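Local coordinates for hypothetical protein Paer03002360 (Pseudomonas aeruginosa, PDB 2ERV), which hydrolyses the ester bond at the 3 position of lipid A in the bacterial outer membrane, releasing the primary fatty acyl chain of lipopolysaccharide, at residues S59-P64 and N103-I108; A124-N129 and G138-S143; T16-L21 and Y40-Y45. All coordinates share one frame; numbering follows the deposited sequence.

Contact 1: S59-P64 and N103-I108. With CA (calcium ion), chain C.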
loop_
_atom_site.group_PDB
_atom_site.type_symbol
_atom_site.label_atom_id
_atom_site.label_comp_id
_atom_site.label_asym_id
_atom_site.label_seq_id
_atom_site.Cartn_x
_atom_site.Cartn_y
_atom_site.Cartn_z
ATOM N N SER A 59 10.903 -2.540 4.310
ATOM C CA SER A 59 10.541 -3.211 3.072
ATOM C C SER A 59 10.522 -2.191 1.935
ATOM O O SER A 59 10.221 -1.018 2.144
ATOM C CB SER A 59 9.194 -3.945 3.199
ATOM O OG SER A 59 8.125 -3.038 3.328
ATOM N N LEU A 60 10.866 -2.654 0.738
ATOM C CA LEU A 60 10.771 -1.838 -0.465
ATOM C C LEU A 60 9.764 -2.590 -1.328
ATOM O O LEU A 60 9.885 -3.791 -1.520
ATOM C CB LEU A 60 12.113 -1.810 -1.201
ATOM C CG LEU A 60 13.117 -0.648 -1.171
ATOM C CD1 LEU A 60 12.984 0.270 0.041
ATOM C CD2 LEU A 60 14.616 -1.128 -1.353
ATOM N N SER A 61 8.776 -1.880 -1.842
ATOM C CA SER A 61 7.741 -2.548 -2.628
ATOM C C SER A 61 7.389 -1.730 -3.862
ATOM O O SER A 61 7.639 -0.516 -3.948
ATOM C CB SER A 61 6.514 -2.767 -1.735
ATOM O OG SER A 61 6.063 -1.518 -1.289
ATOM N N PHE A 62 6.860 -2.416 -4.856
ATOM C CA PHE A 62 6.457 -1.791 -6.071
ATOM C C PHE A 62 5.223 -2.510 -6.636
ATOM O O PHE A 62 5.217 -3.726 -6.733
ATOM C CB PHE A 62 7.583 -1.846 -7.102
ATOM C CG PHE A 62 7.220 -1.172 -8.377
ATOM C CD1 PHE A 62 7.353 0.203 -8.501
ATOM C CD2 PHE A 62 6.680 -1.907 -9.433
ATOM C CE1 PHE A 62 6.980 0.836 -9.666
ATOM C CE2 PHE A 62 6.313 -1.263 -10.601
ATOM C CZ PHE A 62 6.479 0.095 -10.716
ATOM N N ALA A 63 4.183 -1.749 -6.991
ATOM C CA ALA A 63 2.914 -2.321 -7.453
ATOM C C ALA A 63 2.236 -1.457 -8.490
ATOM O O ALA A 63 2.255 -0.213 -8.364
ATOM C CB ALA A 63 1.926 -2.543 -6.228
ATOM N N PRO A 64 1.633 -2.094 -9.515
ATOM C CA PRO A 64 0.593 -1.421 -10.283
ATOM C C PRO A 64 -0.628 -1.397 -9.382
ATOM O O PRO A 64 -0.924 -2.401 -8.695
ATOM C CB PRO A 64 0.359 -2.352 -11.502
ATOM C CG PRO A 64 0.886 -3.739 -11.078
ATOM C CD PRO A 64 1.881 -3.476 -9.997
ATOM N N ASN A 103 8.397 -11.188 -1.162
ATOM C CA ASN A 103 6.992 -11.441 -0.870
ATOM C C ASN A 103 6.131 -10.706 -1.870
ATOM O O ASN A 103 6.581 -9.713 -2.457
ATOM C CB ASN A 103 6.625 -10.976 0.556
ATOM C CG ASN A 103 7.101 -11.931 1.640
ATOM O OD1 ASN A 103 6.448 -12.940 1.900
ATOM N ND2 ASN A 103 8.238 -11.630 2.268
ATOM N N PHE A 104 4.882 -11.159 -2.035
ATOM C CA PHE A 104 3.917 -10.420 -2.841
ATOM C C PHE A 104 3.315 -9.347 -1.931
ATOM O O PHE A 104 3.378 -9.459 -0.718
ATOM C CB PHE A 104 2.800 -11.337 -3.343
ATOM C CG PHE A 104 3.281 -12.484 -4.226
ATOM C CD1 PHE A 104 3.382 -12.315 -5.602
ATOM C CD2 PHE A 104 3.586 -13.724 -3.677
ATOM C CE1 PHE A 104 3.826 -13.366 -6.424
ATOM C CE2 PHE A 104 4.018 -14.797 -4.504
ATOM C CZ PHE A 104 4.142 -14.592 -5.885
ATOM N N GLU A 105 2.759 -8.312 -2.536
ATOM C CA GLU A 105 2.046 -7.258 -1.830
ATOM C C GLU A 105 0.655 -7.237 -2.418
ATOM O O GLU A 105 0.548 -6.987 -3.601
ATOM C CB GLU A 105 2.666 -5.895 -2.155
ATOM C CG GLU A 105 1.997 -4.706 -1.449
ATOM C CD GLU A 105 2.662 -3.373 -1.789
ATOM O OE1 GLU A 105 2.759 -3.066 -3.006
ATOM O OE2 GLU A 105 3.120 -2.637 -0.838
ATOM N N ASP A 106 -0.389 -7.529 -1.630
ATOM C CA ASP A 106 -1.796 -7.402 -2.069
ATOM C C ASP A 106 -2.437 -6.277 -1.295
ATOM O O ASP A 106 -2.326 -6.250 -0.060
ATOM C CB ASP A 106 -2.579 -8.679 -1.729
ATOM C CG ASP A 106 -2.104 -9.892 -2.512
ATOM O OD1 ASP A 106 -1.883 -9.812 -3.742
ATOM O OD2 ASP A 106 -1.832 -10.967 -1.955
ATOM N N ARG A 107 -3.090 -5.339 -1.988
ATOM C CA ARG A 107 -3.600 -4.170 -1.295
ATOM C C ARG A 107 -4.983 -3.765 -1.785
ATOM O O ARG A 107 -5.326 -3.979 -2.964
ATOM C CB ARG A 107 -2.646 -2.981 -1.498
ATOM C CG ARG A 107 -2.157 -2.870 -2.932
ATOM C CD ARG A 107 -0.942 -1.993 -3.081
ATOM N NE ARG A 107 -1.294 -0.605 -2.820
ATOM C CZ ARG A 107 -0.413 0.387 -2.866
ATOM N NH1 ARG A 107 0.860 0.137 -3.101
ATOM N NH2 ARG A 107 -0.811 1.609 -2.668
ATOM N N ILE A 108 -5.763 -3.197 -0.874
ATOM C CA ILE A 108 -7.000 -2.456 -1.216
ATOM C C ILE A 108 -7.013 -1.149 -0.466
ATOM O O ILE A 108 -6.266 -0.975 0.489
ATOM C CB ILE A 108 -8.269 -3.239 -0.860
ATOM C CG1 ILE A 108 -8.244 -3.662 0.607
ATOM C CG2 ILE A 108 -8.389 -4.456 -1.725
ATOM C CD1 ILE A 108 -9.618 -3.971 1.176
HETATM CA CA CA C . -2.732 -12.634 -3.514
#

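Contact 2: A124-N129 and G138-S143. With CXE (pentaethylene glycol monodecyl ether), chain E.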
loop_
_atom_site.group_PDB
_atom_site.type_symbol
_atom_site.label_atom_id
_atom_site.label_comp_id
_atom_site.label_asym_id
_atom_site.label_seq_id
_atom_site.Cartn_x
_atom_site.Cartn_y
_atom_site.Cartn_z
ATOM N N ALA A 124 -5.416 -1.171 3.222
ATOM C CA ALA A 124 -5.079 -2.419 3.926
ATOM C C ALA A 124 -4.142 -3.181 2.977
ATOM O O ALA A 124 -4.492 -3.345 1.806
ATOM C CB ALA A 124 -6.357 -3.211 4.183
ATOM N N ILE A 125 -2.957 -3.579 3.452
ATOM C CA ILE A 125 -1.982 -4.252 2.605
ATOM C C ILE A 125 -1.553 -5.521 3.294
ATOM O O ILE A 125 -1.337 -5.524 4.505
ATOM C CB ILE A 125 -0.730 -3.371 2.329
ATOM C CG1 ILE A 125 -1.165 -1.980 1.822
ATOM C CG2 ILE A 125 0.173 -4.087 1.333
ATOM C CD1 ILE A 125 -0.022 -0.981 1.687
ATOM N N HIS A 126 -1.473 -6.601 2.520
ATOM C CA HIS A 126 -0.984 -7.884 3.041
ATOM C C HIS A 126 0.225 -8.403 2.276
ATOM O O HIS A 126 0.292 -8.300 1.045
ATOM C CB HIS A 126 -2.136 -8.910 2.985
ATOM C CG HIS A 126 -1.687 -10.339 3.076
ATOM N ND1 HIS A 126 -1.363 -10.944 4.275
ATOM C CD2 HIS A 126 -1.543 -11.292 2.119
ATOM C CE1 HIS A 126 -1.025 -12.209 4.047
ATOM N NE2 HIS A 126 -1.106 -12.436 2.746
ATOM N N TYR A 127 1.173 -8.979 2.998
ATOM C CA TYR A 127 2.382 -9.464 2.366
ATOM C C TYR A 127 2.556 -10.938 2.718
ATOM O O TYR A 127 2.495 -11.296 3.895
ATOM C CB TYR A 127 3.609 -8.705 2.920
ATOM C CG TYR A 127 3.616 -7.219 2.624
ATOM C CD1 TYR A 127 4.264 -6.724 1.486
ATOM C CD2 TYR A 127 2.987 -6.316 3.490
ATOM C CE1 TYR A 127 4.284 -5.341 1.209
ATOM C CE2 TYR A 127 3.023 -4.926 3.232
ATOM C CZ TYR A 127 3.665 -4.462 2.085
ATOM O OH TYR A 127 3.705 -3.100 1.803
ATOM N N SER A 128 2.752 -11.794 1.716
ATOM C CA SER A 128 3.061 -13.224 1.989
ATOM C C SER A 128 3.663 -13.830 0.733
ATOM O O SER A 128 3.759 -13.146 -0.246
ATOM C CB SER A 128 1.852 -14.014 2.500
ATOM O OG SER A 128 0.774 -13.929 1.569
ATOM N N ASN A 129 4.044 -15.109 0.765
ATOM C CA ASN A 129 4.836 -15.686 -0.323
ATOM C C ASN A 129 4.115 -16.829 -1.068
ATOM O O ASN A 129 4.725 -17.546 -1.889
ATOM C CB ASN A 129 6.264 -16.083 0.184
ATOM C CG ASN A 129 6.240 -17.196 1.247
ATOM O OD1 ASN A 129 5.472 -18.180 1.145
ATOM N ND2 ASN A 129 7.072 -17.058 2.258
ATOM N N GLY A 138 2.928 -14.428 6.808
ATOM C CA GLY A 138 2.347 -13.192 6.245
ATOM C C GLY A 138 2.397 -12.054 7.268
ATOM O O GLY A 138 2.554 -12.291 8.462
ATOM N N ILE A 139 2.214 -10.816 6.815
ATOM C CA ILE A 139 2.021 -9.699 7.735
ATOM C C ILE A 139 1.174 -8.640 6.990
ATOM O O ILE A 139 1.124 -8.607 5.742
ATOM C CB ILE A 139 3.388 -9.096 8.148
ATOM C CG1 ILE A 139 3.267 -8.124 9.375
ATOM C CG2 ILE A 139 4.042 -8.448 6.957
ATOM C CD1 ILE A 139 4.615 -7.715 9.996
ATOM N N GLU A 140 0.531 -7.768 7.757
ATOM C CA GLU A 140 -0.420 -6.826 7.179
ATOM C C GLU A 140 -0.134 -5.461 7.748
ATOM O O GLU A 140 0.430 -5.370 8.855
ATOM C CB GLU A 140 -1.859 -7.210 7.556
ATOM C CG GLU A 140 -2.391 -8.525 6.938
ATOM C CD GLU A 140 -1.904 -9.792 7.657
ATOM O OE1 GLU A 140 -2.017 -9.849 8.905
ATOM O OE2 GLU A 140 -1.415 -10.746 6.959
ATOM N N SER A 141 -0.556 -4.432 7.020
ATOM C CA SER A 141 -0.472 -3.043 7.476
ATOM C C SER A 141 -1.836 -2.383 7.146
ATOM O O SER A 141 -2.316 -2.423 6.004
ATOM C CB SER A 141 0.688 -2.307 6.770
ATOM O OG SER A 141 0.724 -0.909 7.131
ATOM N N TYR A 142 -2.485 -1.843 8.166
ATOM C CA TYR A 142 -3.760 -1.110 8.010
ATOM C C TYR A 142 -3.494 0.358 8.318
ATOM O O TYR A 142 -3.172 0.697 9.464
ATOM C CB TYR A 142 -4.807 -1.666 9.001
ATOM C CG TYR A 142 -5.014 -3.175 8.868
ATOM C CD1 TYR A 142 -5.915 -3.685 7.934
ATOM C CD2 TYR A 142 -4.330 -4.074 9.685
ATOM C CE1 TYR A 142 -6.110 -5.068 7.774
ATOM C CE2 TYR A 142 -4.538 -5.457 9.558
ATOM C CZ TYR A 142 -5.438 -5.933 8.593
ATOM O OH TYR A 142 -5.655 -7.288 8.403
ATOM N N SER A 143 -3.596 1.231 7.300
ATOM C CA SER A 143 -3.018 2.572 7.434
ATOM C C SER A 143 -3.898 3.724 6.936
ATOM O O SER A 143 -4.808 3.508 6.188
ATOM C CB SER A 143 -1.668 2.634 6.726
ATOM O OG SER A 143 -1.822 2.457 5.321
HETATM C C10 CXE E . -2.398 3.638 15.834
HETATM O O11 CXE E . -2.111 3.547 14.437
HETATM C C12 CXE E . -3.238 3.047 13.725
HETATM C C13 CXE E . -3.714 4.082 12.710
HETATM O O14 CXE E . -4.160 3.368 11.559
HETATM C C15 CXE E . -5.483 3.689 11.154
HETATM C C16 CXE E . -6.136 2.434 10.617
HETATM O O17 CXE E . -6.824 2.782 9.433
HETATM C C18 CXE E . -7.934 1.928 9.177
HETATM C C19 CXE E . -7.767 1.224 7.840
HETATM O O20 CXE E . -8.170 -0.137 8.005
HETATM C C21 CXE E . -9.269 -0.539 7.179
HETATM C C22 CXE E . -8.882 -0.335 5.725
HETATM O O23 CXE E . -9.819 -0.968 4.858
HETATM C C24 CXE E . -9.596 -0.558 3.513
HETATM C C25 CXE E . -10.957 -0.202 2.965
HETATM O O26 CXE E . -10.957 -0.471 1.580
#

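Contact 3: T16-L21 and Y40-Y45. With CXE (pentaethylene glycol monodecyl ether), chain G.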
loop_
_atom_site.group_PDB
_atom_site.type_symbol
_atom_site.label_atom_id
_atom_site.label_comp_id
_atom_site.label_asym_id
_atom_site.label_seq_id
_atom_site.Cartn_x
_atom_site.Cartn_y
_atom_site.Cartn_z
ATOM N N THR A 16 3.486 0.708 11.624
ATOM C CA THR A 16 4.171 0.692 10.366
ATOM C C THR A 16 4.168 2.115 9.908
ATOM O O THR A 16 3.244 2.905 10.248
ATOM C CB THR A 16 3.406 -0.119 9.290
ATOM O OG1 THR A 16 2.095 0.453 9.118
ATOM C CG2 THR A 16 3.137 -1.566 9.744
ATOM N N TYR A 17 5.187 2.479 9.150
ATOM C CA TYR A 17 5.284 3.858 8.675
ATOM C C TYR A 17 5.738 3.717 7.259
ATOM O O TYR A 17 6.714 3.011 7.034
ATOM C CB TYR A 17 6.373 4.620 9.478
ATOM C CG TYR A 17 6.092 4.691 10.954
ATOM C CD1 TYR A 17 5.243 5.674 11.482
ATOM C CD2 TYR A 17 6.654 3.764 11.825
ATOM C CE1 TYR A 17 4.974 5.726 12.860
ATOM C CE2 TYR A 17 6.403 3.805 13.186
ATOM C CZ TYR A 17 5.572 4.779 13.689
ATOM O OH TYR A 17 5.323 4.781 15.035
ATOM N N ARG A 18 5.090 4.395 6.306
ATOM C CA ARG A 18 5.399 4.172 4.898
ATOM C C ARG A 18 5.586 5.468 4.156
ATOM O O ARG A 18 4.770 6.381 4.272
ATOM C CB ARG A 18 4.284 3.356 4.213
ATOM C CG ARG A 18 4.550 3.094 2.715
ATOM C CD ARG A 18 3.340 2.477 2.074
ATOM N NE ARG A 18 3.438 2.372 0.614
ATOM C CZ ARG A 18 3.477 1.236 -0.060
ATOM N NH1 ARG A 18 3.454 0.078 0.585
ATOM N NH2 ARG A 18 3.526 1.260 -1.403
ATOM N N LEU A 19 6.651 5.552 3.376
ATOM C CA LEU A 19 6.829 6.727 2.513
ATOM C C LEU A 19 6.773 6.206 1.104
ATOM O O LEU A 19 7.313 5.133 0.848
ATOM C CB LEU A 19 8.201 7.338 2.774
ATOM C CG LEU A 19 8.367 8.187 4.032
ATOM C CD1 LEU A 19 9.874 8.617 4.120
ATOM C CD2 LEU A 19 7.459 9.460 3.980
ATOM N N GLY A 20 6.125 6.943 0.195
ATOM C CA GLY A 20 5.836 6.391 -1.105
ATOM C C GLY A 20 5.956 7.411 -2.224
ATOM O O GLY A 20 5.876 8.616 -2.008
ATOM N N LEU A 21 6.163 6.913 -3.431
ATOM C CA LEU A 21 6.080 7.761 -4.618
ATOM C C LEU A 21 5.134 7.053 -5.569
ATOM O O LEU A 21 5.186 5.827 -5.642
ATOM C CB LEU A 21 7.462 7.841 -5.285
ATOM C CG LEU A 21 8.569 8.678 -4.602
ATOM C CD1 LEU A 21 9.947 8.461 -5.279
ATOM C CD2 LEU A 21 8.161 10.131 -4.618
ATOM N N TYR A 40 -2.150 3.724 -11.063
ATOM C CA TYR A 40 -0.836 4.323 -10.865
ATOM C C TYR A 40 0.204 3.282 -10.485
ATOM O O TYR A 40 -0.147 2.178 -10.010
ATOM C CB TYR A 40 -0.871 5.494 -9.872
ATOM C CG TYR A 40 -1.299 5.121 -8.462
ATOM C CD1 TYR A 40 -2.653 5.083 -8.114
ATOM C CD2 TYR A 40 -0.358 4.806 -7.500
ATOM C CE1 TYR A 40 -3.052 4.764 -6.784
ATOM C CE2 TYR A 40 -0.721 4.466 -6.212
ATOM C CZ TYR A 40 -2.057 4.442 -5.855
ATOM O OH TYR A 40 -2.386 4.138 -4.559
ATOM N N TRP A 41 1.474 3.624 -10.711
ATOM C CA TRP A 41 2.541 2.760 -10.271
ATOM C C TRP A 41 2.894 3.271 -8.898
ATOM O O TRP A 41 3.050 4.452 -8.728
ATOM C CB TRP A 41 3.764 2.924 -11.155
ATOM C CG TRP A 41 3.565 2.485 -12.557
ATOM C CD1 TRP A 41 3.506 3.278 -13.684
ATOM C CD2 TRP A 41 3.413 1.141 -13.002
ATOM N NE1 TRP A 41 3.318 2.493 -14.801
ATOM C CE2 TRP A 41 3.278 1.173 -14.412
ATOM C CE3 TRP A 41 3.418 -0.106 -12.355
ATOM C CZ2 TRP A 41 3.113 0.008 -15.176
ATOM C CZ3 TRP A 41 3.287 -1.270 -13.124
ATOM C CH2 TRP A 41 3.135 -1.199 -14.518
ATOM N N ASP A 42 3.053 2.376 -7.945
ATOM C CA ASP A 42 3.283 2.791 -6.564
ATOM C C ASP A 42 4.594 2.156 -6.020
ATOM O O ASP A 42 4.734 0.922 -5.984
ATOM C CB ASP A 42 2.091 2.393 -5.694
ATOM C CG ASP A 42 2.068 3.159 -4.380
ATOM O OD1 ASP A 42 2.368 4.369 -4.399
ATOM O OD2 ASP A 42 1.746 2.675 -3.287
ATOM N N ALA A 43 5.525 3.008 -5.614
ATOM C CA ALA A 43 6.780 2.589 -4.954
ATOM C C ALA A 43 6.691 2.954 -3.456
ATOM O O ALA A 43 6.274 4.070 -3.107
ATOM C CB ALA A 43 7.977 3.280 -5.604
ATOM N N GLY A 44 7.055 2.018 -2.584
ATOM C CA GLY A 44 6.847 2.213 -1.157
ATOM C C GLY A 44 8.077 1.833 -0.363
ATOM O O GLY A 44 8.747 0.828 -0.652
ATOM N N TYR A 45 8.401 2.649 0.630
ATOM C CA TYR A 45 9.435 2.255 1.561
ATOM C C TYR A 45 8.732 2.178 2.941
ATOM O O TYR A 45 8.155 3.162 3.360
ATOM C CB TYR A 45 10.602 3.275 1.574
ATOM C CG TYR A 45 11.305 3.149 2.877
ATOM C CD1 TYR A 45 12.072 2.017 3.162
ATOM C CD2 TYR A 45 11.097 4.087 3.895
ATOM C CE1 TYR A 45 12.663 1.856 4.402
ATOM C CE2 TYR A 45 11.681 3.935 5.155
ATOM C CZ TYR A 45 12.464 2.812 5.398
ATOM O OH TYR A 45 13.033 2.643 6.658
HETATM C C4 CXE G . 11.085 3.032 -2.833
HETATM C C5 CXE G . 10.883 4.512 -3.084
HETATM C C6 CXE G . 10.257 5.208 -1.892
HETATM C C7 CXE G . 10.508 6.702 -2.025
HETATM C C8 CXE G . 10.300 7.443 -0.714
HETATM C C9 CXE G . 10.097 8.922 -1.004
HETATM C C10 CXE G . 11.197 9.726 -0.317
HETATM O O11 CXE G . 10.854 11.114 -0.252
HETATM C C12 CXE G . 10.536 11.535 1.079
HETATM C C13 CXE G . 11.444 12.667 1.514
HETATM O O14 CXE G . 10.622 13.648 2.126
HETATM C C15 CXE G . 11.368 14.724 2.655
HETATM C C16 CXE G . 10.522 15.360 3.756
HETATM O O HOH W 1 3.960 -0.722 -3.566
HETATM O O HOH W 2 3.455 3.946 -1.656
#

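Contact 1: S59-P64 and N103-I108
E105 reaches S61 and A63 with an almost straight side chain: CG is anti to the backbone N (chi1 -179°), and the chain stays extended beyond it. S61 turns OG between its own backbone N and carbonyl carbon (chi1 60°), toward the arriving carboxylate. E105 OE2 then lies 3.2 Å from S61 OG, a possible hydrogen bond only, and 3.5 Å from S61 CB. The other oxygen, E105 OE1, rests 3.4 Å from A63 CB, so the carboxylate spans two successive inward residues of the strand. R107 comes in from two residues further on the same strand, and its NH1 makes a long salt bridge of 3.7 Å to E105 OE1. The main ionic partners of this buried pair lie on other strands: R18 for E105, D42 for R107. Together they form a charged network inside the beta barrel, which would be expected to stabilise the ionised carboxylate. D106 points its CB away from this interior, and its OD2 binds the calcium ion at 2.5 Å.

The strand axes come within 8.0 Å at an angle of 55°, too far apart for backbone pairing. Strand 75-88 stands between them in the sheet, pairing with both 57-70 and 102-114, so the contact passes through the barrel interior. Strand 35-48 flanks 57-70 on its other edge, and strand 119-128 does the same for 102-114.

Contact 2: A124-N129 and G138-S143
The H126 ring and the E140 carboxylate lie side by side and nearly coplanar, their planes 14° apart. E140 OE2 sits at the ring edge, where its anti lone pair accepts a hydrogen bond of 2.7 Å from H126 ND1, with CG of E140 also in the ring plane. G138 CA and I139 O approach the imidazole obliquely. Further along the same ring, H126 NE2 and S128 OG are hydrogen-bonded at 2.7 Å, completing the Ser-His-Glu charge relay of the active site. A bend at chi2 (79°) turns CD of E140 along its own strand toward G138, beside the imidazole.

This triad is built on an antiparallel hairpin of strands 119-128 and 139-149. H126 and E140 are a non-hydrogen-bonded pair, so they stand close together on the face that also carries A124 and Y142. Y142 offers CD1 to A124 CB at 3.8 Å, and its ring is approached obliquely by the detergent oxygen O20. On the other face, Y127 has I139 O at its ring edge, and Y127 CB packs on I139 CG2. Reciprocal backbone bonds join I125 with S141 and Y127 with I139. N129, critical for activity, follows S128, its ND2 held by K133 O and S100 OG.

Contact 3: T16-L21 and Y40-Y45
R18 and D42 meet tip to tip, the guanidinium and carboxylate planes only 16° apart, and R18 NH2 forms a salt bridge of 3.0 Å to D42 OD2. In the arginine, CG is anti to the backbone N (chi1 180°), and the chain beyond it is extended as far as NE, which lays the guanidinium over G44 of the paired strand. The bare CA of G44 sits 3.3 Å above the plane on one face, offset toward the rim. Two waters lie at the guanidinium edge and accept from NH2: one donates on to D42 O, the other to D42 OD2 and A43 O.

Behind these groups the strands pair antiparallel in the wall of the transmembrane barrel, with reciprocal backbone bonds between L19 and Y45 and between L21 and A43. G20 faces G44 as a non-hydrogen-bonded pair. R18 and D42 turn into the barrel, where E105 binds R18 NH1 and R107 binds D42 OD2. L19, L21, A43 and Y45 occupy the outer face. There Y45 presents its ring edge to L19 CB, and its hydroxyl bonds to H58. A detergent chain lies along this surface, C7 being 3.7 Å from L21 CD1 and C6 4.0 Å from Y45 CB.

From the N terminus, contact 3 closes first, pairing 16-21 with 40-45 around a connection whose extracellular part is 27-33. Contact 1 follows, bringing 59-64 near 103-108 after the chain has passed through strand 75-88. Contact 2 comes last, closing the short connection between 124-129 and 138-143. The three are in series, and none nests in or crosses another. They are nevertheless joined around the barrel: A63 bonds by its backbone to D42, linking contacts 1 and 3, and D106 does the same with H126 between contacts 1 and 2. S141 OG bonds to T16 OG1, while strand 2-9 pairs with both 15-24 and 139-149 to close the circle.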